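Local coordinates for protein GDP-mannose-dependent alpha-(1-6)-phosphatidylinositol monomannoside mannosyltransferase (Corynebacterium glutamicum, PDB 3OKP) that is a mannosyltransferase of the GT-B clan, with two domains that are each built around a parallel beta-sheet flanked by helices, at residues E47-Y52 with V60-R65; D13-P16 with I21-Y24. One frame throughout, in Å; residues are numbered along the deposited sequence.

Contact 1 (E47-Y52 with V60-R65); sequences EEAHAY and VIRWPR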
loop_
_atom_site.group_PDB
_atom_site.type_symbol
_atom_site.label_atom_id
_atom_site.label_comp_id
_atom_site.label_asym_id
_atom_site.label_seq_id
_atom_site.Cartn_x
_atom_site.Cartn_y
_atom_site.Cartn_z
ATOM N N GLU A 47 12.010 -21.126 14.716
ATOM C CA GLU A 47 10.763 -21.710 15.229
ATOM C C GLU A 47 9.518 -20.931 14.789
ATOM O O GLU A 47 8.492 -21.531 14.473
ATOM C CB GLU A 47 10.804 -21.894 16.756
ATOM C CG GLU A 47 10.809 -20.609 17.574
ATOM N N GLU A 48 9.622 -19.601 14.756
ATOM C CA GLU A 48 8.522 -18.744 14.307
ATOM C C GLU A 48 8.223 -18.935 12.817
ATOM O O GLU A 48 7.058 -18.954 12.414
ATOM C CB GLU A 48 8.815 -17.271 14.614
ATOM C CG GLU A 48 8.755 -16.919 16.101
ATOM C CD GLU A 48 9.188 -15.493 16.384
ATOM N N ALA A 49 9.278 -19.081 12.013
ATOM C CA ALA A 49 9.144 -19.342 10.577
ATOM C C ALA A 49 8.500 -20.705 10.310
ATOM O O ALA A 49 7.588 -20.814 9.488
ATOM C CB ALA A 49 10.498 -19.245 9.885
ATOM N N HIS A 50 8.974 -21.734 11.015
ATOM C CA HIS A 50 8.401 -23.079 10.910
ATOM C C HIS A 50 6.916 -23.093 11.269
ATOM O O HIS A 50 6.112 -23.728 10.580
ATOM C CB HIS A 50 9.163 -24.075 11.791
ATOM C CG HIS A 50 10.542 -24.388 11.299
ATOM N ND1 HIS A 50 11.658 -24.304 12.105
ATOM C CD2 HIS A 50 10.988 -24.776 10.080
ATOM C CE1 HIS A 50 12.729 -24.635 11.407
ATOM N NE2 HIS A 50 12.351 -24.924 10.176
ATOM N N ALA A 51 6.562 -22.380 12.340
ATOM C CA ALA A 51 5.176 -22.290 12.798
ATOM C C ALA A 51 4.272 -21.604 11.775
ATOM O O ALA A 51 3.140 -22.037 11.555
ATOM C CB ALA A 51 5.100 -21.581 14.149
ATOM N N TYR A 52 4.775 -20.537 11.154
ATOM C CA TYR A 52 4.022 -19.822 10.125
ATOM C C TYR A 52 3.857 -20.649 8.849
ATOM O O TYR A 52 2.757 -20.735 8.304
ATOM C CB TYR A 52 4.663 -18.465 9.802
ATOM C CG TYR A 52 3.861 -17.663 8.801
ATOM C CD1 TYR A 52 2.770 -16.899 9.209
ATOM C CD2 TYR A 52 4.181 -17.684 7.440
ATOM C CE1 TYR A 52 2.018 -16.171 8.292
ATOM C CE2 TYR A 52 3.434 -16.963 6.515
ATOM C CZ TYR A 52 2.353 -16.208 6.952
ATOM O OH TYR A 52 1.615 -15.482 6.049
ATOM N N VAL A 60 7.240 -23.354 1.318
ATOM C CA VAL A 60 8.243 -22.332 1.615
ATOM C C VAL A 60 9.571 -23.025 1.918
ATOM O O VAL A 60 9.658 -23.848 2.833
ATOM C CB VAL A 60 7.829 -21.427 2.811
ATOM C CG1 VAL A 60 8.904 -20.376 3.105
ATOM C CG2 VAL A 60 6.488 -20.750 2.541
ATOM N N ILE A 61 10.587 -22.708 1.122
ATOM C CA ILE A 61 11.945 -23.195 1.353
ATOM C C ILE A 61 12.729 -22.094 2.061
ATOM O O ILE A 61 12.970 -21.024 1.494
ATOM C CB ILE A 61 12.648 -23.614 0.034
ATOM C CG1 ILE A 61 11.839 -24.710 -0.673
ATOM C CG2 ILE A 61 14.088 -24.071 0.303
ATOM C CD1 ILE A 61 12.219 -24.937 -2.130
ATOM N N ARG A 62 13.111 -22.360 3.307
ATOM C CA ARG A 62 13.767 -21.356 4.136
ATOM C C ARG A 62 15.288 -21.360 3.984
ATOM O O ARG A 62 15.949 -22.388 4.166
ATOM C CB ARG A 62 13.368 -21.521 5.606
ATOM C CG ARG A 62 11.909 -21.171 5.919
ATOM C CD ARG A 62 11.670 -19.665 5.945
ATOM N NE ARG A 62 10.287 -19.341 6.298
ATOM C CZ ARG A 62 9.829 -18.109 6.507
ATOM N NH1 ARG A 62 10.639 -17.061 6.402
ATOM N NH2 ARG A 62 8.554 -17.924 6.823
ATOM N N TRP A 63 15.822 -20.193 3.633
ATOM C CA TRP A 63 17.257 -19.948 3.580
ATOM C C TRP A 63 17.722 -19.646 5.012
ATOM O O TRP A 63 17.230 -18.701 5.633
ATOM C CB TRP A 63 17.530 -18.781 2.620
ATOM C CG TRP A 63 18.979 -18.441 2.337
ATOM C CD1 TRP A 63 19.574 -17.222 2.509
ATOM C CD2 TRP A 63 19.995 -19.309 1.799
ATOM N NE1 TRP A 63 20.894 -17.277 2.129
ATOM C CE2 TRP A 63 21.180 -18.543 1.691
ATOM C CE3 TRP A 63 20.021 -20.655 1.407
ATOM C CZ2 TRP A 63 22.383 -19.082 1.207
ATOM C CZ3 TRP A 63 21.221 -21.191 0.929
ATOM C CH2 TRP A 63 22.383 -20.402 0.832
ATOM N N PRO A 64 18.653 -20.465 5.551
ATOM C CA PRO A 64 19.035 -20.381 6.969
ATOM C C PRO A 64 19.917 -19.171 7.306
ATOM O O PRO A 64 20.823 -19.274 8.138
ATOM C CB PRO A 64 19.802 -21.689 7.196
ATOM C CG PRO A 64 20.426 -21.974 5.869
ATOM C CD PRO A 64 19.408 -21.519 4.846
ATOM N N ARG A 65 19.642 -18.044 6.656
ATOM C CA ARG A 65 20.335 -16.786 6.902
ATOM C C ARG A 65 19.323 -15.701 7.257
ATOM O O ARG A 65 18.217 -15.665 6.708
ATOM C CB ARG A 65 21.136 -16.361 5.667
ATOM C CG ARG A 65 22.455 -17.099 5.459
ATOM C CD ARG A 65 23.517 -16.618 6.446
ATOM N NE ARG A 65 24.880 -16.793 5.943
ATOM C CZ ARG A 65 25.604 -17.898 6.089
ATOM N NH1 ARG A 65 26.838 -17.950 5.600
ATOM N NH2 ARG A 65 25.102 -18.953 6.720
#
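Arg62, on strand 59-63, meets helix 46-53 chiefly through Ala49. The bond from CA to CB is directed toward the helix, but neither CB nor CG comes close to it. CG stands beside the backbone N, and the chain then bends at chi2 (-76°), which carries the outer atoms across the Ala49 methyl. CD is the first to reach it, 4.1 Å from Ala49 CB. The approach is tightest at the next two atoms, with NE and CZ of Arg62 each 3.6 Å from Ala49 CB. That methyl sits over the centre of one guanidinium face, 3.5 Å above the plane. At the tip, NH2 and NH1 of Arg62 are 3.9 and 4.1 Å from Ala49 CB; a peripheral 4.4 Å separates NH2 from Tyr52 CD2, at the guanidinium edge.

The polar atoms are served outside the two segments: NE forms a salt bridge with Asp53, NH1 bonds to Ser42 O and NH2 to Pro15 O. This is the return half of a beta-alpha-beta unit, strand 37-42, helix 46-53, strand 59-63. Helix and strand thus meet by van der Waals packing of a methyl on a guanidinium face, while its N-H groups are directed to acceptors elsewhere.

Contact 2 (D13-P16 with I21-Y24); sequences DFPP and IQSY
The side chains of Asp13 and Gln22 run roughly perpendicular, and with Ile21 and Pro15 they bring the loop after strand 7-11 against the first turn of helix 20-29. Most of the contact is van der Waals packing. Asp13 CB lies on one branch of Ile21, 3.7 Å from Ile21 CG2. Its carboxylate also reaches the methyl at the end of the other branch, Asp13 OD2 to Ile21 CD1 being 3.7 Å. Gln22 packs through its stem: CG is 3.6 Å from Phe14 N and thus sits directly on the loop backbone. Farther along, the Pro15 and Gln22 side chains run antiparallel alongside each other, the proline CD lying 3.8 Å from Gln22 O.

Polar interaction is water-mediated, with no direct hydrogen bond between the segments. The Gln22 chain bends at chi2 (87°), folding its amide back over Asp13, and NE2 donates to water 1 at 2.9 Å. The same water accepts from Phe14 N at 3.0 Å, thereby joining a loop amide to the helix side chain. The Asp13 carboxylate and the Gln22 amide are turned 69° apart, and OD1 of Asp13 is 4.0 Å from Gln22 NE2.

Within the loop, Pro15 CD covers one face of the Phe14 ring, 3.4 Å above its plane and offset toward the rim; a cis peptide bond then precedes Pro16. The bond from CA to CB in Phe14 is directed away from helix 20-29, and its side chain packs on Val39, Ala41 and Val60. On the helix, Ile21 touches His118, as does Tyr24, whose ring meets it edge-to-face. The loop therefore lies between helix 20-29 and strand 37-42, the neighbour of its own strand 7-11, with edge strand 59-63 one place beyond.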
loop_
_atom_site.group_PDB
_atom_site.type_symbol
_atom_site.label_atom_id
_atom_site.label_comp_id
_atom_site.label_asym_id
_atom_site.label_seq_id
_atom_site.Cartn_x
_atom_site.Cartn_y
_atom_site.Cartn_z
ATOM N N ASP A 13 11.891 -10.623 2.179
ATOM C CA ASP A 13 10.742 -10.017 2.848
ATOM C C ASP A 13 9.543 -10.966 2.850
ATOM O O ASP A 13 8.737 -10.959 1.923
ATOM C CB ASP A 13 10.348 -8.707 2.155
ATOM C CG ASP A 13 11.519 -7.757 1.975
ATOM O OD1 ASP A 13 12.143 -7.364 2.986
ATOM O OD2 ASP A 13 11.805 -7.392 0.813
ATOM N N PHE A 14 9.434 -11.780 3.892
ATOM C CA PHE A 14 8.345 -12.748 3.999
ATOM C C PHE A 14 7.883 -12.836 5.452
ATOM O O PHE A 14 8.694 -12.659 6.361
ATOM C CB PHE A 14 8.808 -14.119 3.483
ATOM C CG PHE A 14 7.682 -15.056 3.118
ATOM C CD1 PHE A 14 6.872 -14.803 2.013
ATOM C CD2 PHE A 14 7.447 -16.206 3.868
ATOM C CE1 PHE A 14 5.829 -15.667 1.672
ATOM C CE2 PHE A 14 6.407 -17.078 3.535
ATOM C CZ PHE A 14 5.600 -16.807 2.433
ATOM N N PRO A 15 6.573 -13.073 5.680
ATOM C CA PRO A 15 6.098 -13.386 7.028
ATOM C C PRO A 15 6.875 -14.560 7.651
ATOM O O PRO A 15 7.486 -15.339 6.913
ATOM C CB PRO A 15 4.637 -13.772 6.800
ATOM C CG PRO A 15 4.244 -13.050 5.572
ATOM C CD PRO A 15 5.463 -13.024 4.708
ATOM N N PRO A 16 6.829 -14.715 8.992
ATOM C CA PRO A 16 5.978 -14.019 9.970
ATOM C C PRO A 16 6.365 -12.568 10.296
ATOM O O PRO A 16 5.608 -11.881 10.984
ATOM C CB PRO A 16 6.086 -14.904 11.214
ATOM C CG PRO A 16 7.432 -15.519 11.111
ATOM C CD PRO A 16 7.707 -15.706 9.643
ATOM N N ILE A 21 6.179 -4.979 2.368
ATOM C CA ILE A 21 6.459 -5.969 1.317
ATOM C C ILE A 21 6.012 -7.371 1.739
ATOM O O ILE A 21 5.554 -8.157 0.905
ATOM C CB ILE A 21 7.953 -5.958 0.877
ATOM C CG1 ILE A 21 8.365 -4.547 0.436
ATOM C CG2 ILE A 21 8.191 -6.953 -0.270
ATOM C CD1 ILE A 21 9.865 -4.337 0.301
ATOM N N GLN A 22 6.131 -7.665 3.033
ATOM C CA GLN A 22 5.646 -8.926 3.602
ATOM C C GLN A 22 4.147 -9.121 3.353
ATOM O O GLN A 22 3.722 -10.199 2.937
ATOM C CB GLN A 22 5.954 -9.005 5.103
ATOM C CG GLN A 22 7.422 -9.280 5.440
ATOM C CD GLN A 22 8.286 -8.025 5.518
ATOM O OE1 GLN A 22 7.837 -6.917 5.231
ATOM N NE2 GLN A 22 9.543 -8.204 5.913
ATOM N N SER A 23 3.363 -8.070 3.594
ATOM C CA SER A 23 1.914 -8.098 3.375
ATOM C C SER A 23 1.570 -8.189 1.887
ATOM O O SER A 23 0.664 -8.926 1.492
ATOM C CB SER A 23 1.258 -6.861 3.996
ATOM O OG SER A 23 1.408 -6.860 5.407
ATOM N N TYR A 24 2.313 -7.434 1.081
ATOM C CA TYR A 24 2.190 -7.420 -0.374
ATOM C C TYR A 24 2.337 -8.827 -0.960
ATOM O O TYR A 24 1.478 -9.282 -1.721
ATOM C CB TYR A 24 3.243 -6.465 -0.952
ATOM C CG TYR A 24 3.292 -6.341 -2.461
ATOM C CD1 TYR A 24 2.600 -5.323 -3.119
ATOM C CD2 TYR A 24 4.071 -7.209 -3.226
ATOM C CE1 TYR A 24 2.664 -5.192 -4.511
ATOM C CE2 TYR A 24 4.140 -7.088 -4.613
ATOM C CZ TYR A 24 3.438 -6.079 -5.247
ATOM O OH TYR A 24 3.506 -5.966 -6.618
HETATM O O HOH W 1 11.048 -10.645 6.168
#

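In the fold
Contacts 1 and 2 belong to the same domain, that of the seven-stranded parallel sheet, and follow one another along the chain, with contact 2 closing before contact 1 opens. Their centres are 13 Å apart, yet they touch directly. Arg62 NH2 lies 2.8 Å from Pro15 O, a probable hydrogen bond, and 3.6 Å from Phe14 CD2. Tyr52 CZ also packs 3.3 Å from Pro15 CB. The loop at 13-16 thus has helix 20-29 and the 47-52/60-65 pair as neighbours. The Ile21 side chain is about 10 Å from guanosine-5'-diphosphate-alpha-D-mannose, too far for direct contact; the pocket residues, between 205 and 298, fall in the Glycosyl transferases group 1 region, so neither contact belongs to the pocket.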